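Long-range contact in geranylgeranyl pyrophosphate synthase (Corynebacterium glutamicum, PDB 3LK5), which probably joins isoprenoid diphosphates in isoprenoid biosynthesis, as a magnesium-dependent prenyltransferase of the FPP/GGPP synthase family: residues L260-G264 with T321-R325. Numbering follows the deposited sequence.
Sequences LGVFG and TEHIR
The CA atoms of Val262 and Thr321, 6.8 Å apart, are the nearest such pair. Residues 260-263 form the last turn of helix 236-263, and Gly264 follows it. Its N still donates a hydrogen bond to the O of Leu260. Segment 321-325 lies near the end of helix 314-326.

The methyl CG2 of Thr321 fills the angle between two side chains: it lies 3.5 Å from CG1 of Val262 and 3.5 Å from CE1 of Phe263. With chi1 -65°, OG1 lies beside the backbone N and hydrogen-bonds to the O of Ile317 one turn back, while CG2 turns to the other helix. A water donates to OG1 of Thr321 (2.7 Å) and to the O of Val262 (2.6 Å), bridging the helices. CG1 of Val262 sits over the centre of one face of the Phe263 ring.

The guanidinium of Arg325 takes CE1 of Phe263 over one face, 3.6 Å from NH1, with the two planes 47° apart. Glu322 holds it side-on: NE of Arg325 meets OE1 of Glu322 at 2.8 Å, and NH2 of Arg325 meets OE2 of Glu322 at 2.9 Å, both nearly straight. This salt bridge probably fixes its rotation against the ring.

The contact joins two helices of the all-helical prenyl synthase fold, away from the magnesium-binding aspartates. Leu285 of helix 284-296 touches Val262, Phe263 and Ile324, and Ile277 of helix 275-278 packs on Val262, Thr321 and Ile324.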
# COMPACT_ATOMS: atom_id res chain seq x y z
N LEU A 260 -19.12 -6.83 -21.83
CA LEU A 260 -18.05 -7.62 -22.45
C LEU A 260 -17.68 -8.86 -21.62
O LEU A 260 -17.36 -9.89 -22.19
CB LEU A 260 -16.77 -6.80 -22.72
CG LEU A 260 -16.87 -5.75 -23.85
CD1 LEU A 260 -15.63 -4.83 -23.77
CD2 LEU A 260 -17.06 -6.37 -25.28
N GLY A 261 -17.73 -8.75 -20.29
CA GLY A 261 -17.36 -9.87 -19.41
C GLY A 261 -18.36 -11.03 -19.47
O GLY A 261 -18.07 -12.15 -19.02
N VAL A 262 -19.52 -10.77 -20.07
CA VAL A 262 -20.52 -11.83 -20.26
C VAL A 262 -20.65 -12.16 -21.76
O VAL A 262 -20.61 -13.34 -22.17
CB VAL A 262 -21.86 -11.37 -19.63
CG1 VAL A 262 -23.00 -12.31 -20.02
CG2 VAL A 262 -21.69 -11.33 -18.12
N PHE A 263 -20.79 -11.13 -22.60
CA PHE A 263 -21.14 -11.35 -23.99
C PHE A 263 -19.99 -11.16 -24.97
O PHE A 263 -20.15 -11.34 -26.16
CB PHE A 263 -22.29 -10.42 -24.41
CG PHE A 263 -23.54 -10.62 -23.63
CD1 PHE A 263 -24.31 -11.76 -23.83
CD2 PHE A 263 -23.95 -9.67 -22.70
CE1 PHE A 263 -25.49 -11.95 -23.11
CE2 PHE A 263 -25.13 -9.83 -21.97
CZ PHE A 263 -25.91 -11.02 -22.19
N GLY A 264 -18.81 -10.80 -24.46
CA GLY A 264 -17.72 -10.53 -25.40
C GLY A 264 -16.86 -11.73 -25.70
O GLY A 264 -16.66 -12.61 -24.85
N THR A 321 -25.94 -17.34 -19.13
CA THR A 321 -25.82 -16.14 -19.95
C THR A 321 -27.08 -15.91 -20.79
O THR A 321 -27.60 -14.78 -20.87
CB THR A 321 -24.58 -16.22 -20.83
OG1 THR A 321 -23.43 -16.21 -19.98
CG2 THR A 321 -24.53 -15.00 -21.73
N GLU A 322 -27.58 -16.98 -21.42
CA GLU A 322 -28.83 -16.88 -22.21
C GLU A 322 -30.03 -16.54 -21.32
O GLU A 322 -30.91 -15.79 -21.75
CB GLU A 322 -29.08 -18.13 -23.09
CG GLU A 322 -28.08 -18.31 -24.28
CD GLU A 322 -27.85 -17.01 -25.11
OE1 GLU A 322 -28.79 -16.21 -25.27
OE2 GLU A 322 -26.72 -16.79 -25.60
N HIS A 323 -30.07 -17.07 -20.09
CA HIS A 323 -31.14 -16.70 -19.15
C HIS A 323 -31.06 -15.19 -18.87
O HIS A 323 -32.09 -14.51 -18.89
CB HIS A 323 -31.09 -17.48 -17.83
CG HIS A 323 -31.57 -18.91 -17.91
ND1 HIS A 323 -32.80 -19.26 -18.43
CD2 HIS A 323 -31.01 -20.06 -17.47
CE1 HIS A 323 -32.96 -20.57 -18.36
NE2 HIS A 323 -31.90 -21.08 -17.75
N ILE A 324 -29.85 -14.67 -18.64
CA ILE A 324 -29.66 -13.24 -18.45
C ILE A 324 -30.14 -12.43 -19.65
O ILE A 324 -30.91 -11.48 -19.49
CB ILE A 324 -28.17 -12.91 -18.09
CG1 ILE A 324 -27.85 -13.42 -16.69
CG2 ILE A 324 -27.88 -11.38 -18.17
CD1 ILE A 324 -26.33 -13.43 -16.35
N ARG A 325 -29.72 -12.80 -20.86
CA ARG A 325 -30.16 -12.12 -22.06
C ARG A 325 -31.70 -12.08 -22.20
O ARG A 325 -32.28 -11.04 -22.57
CB ARG A 325 -29.59 -12.78 -23.33
CG ARG A 325 -29.76 -11.87 -24.58
CD ARG A 325 -29.64 -12.66 -25.91
NE ARG A 325 -28.45 -13.54 -25.93
CZ ARG A 325 -27.21 -13.12 -26.18
NH1 ARG A 325 -26.96 -11.83 -26.44
NH2 ARG A 325 -26.21 -14.00 -26.16
O HOH W 1 -20.95 -15.67 -20.98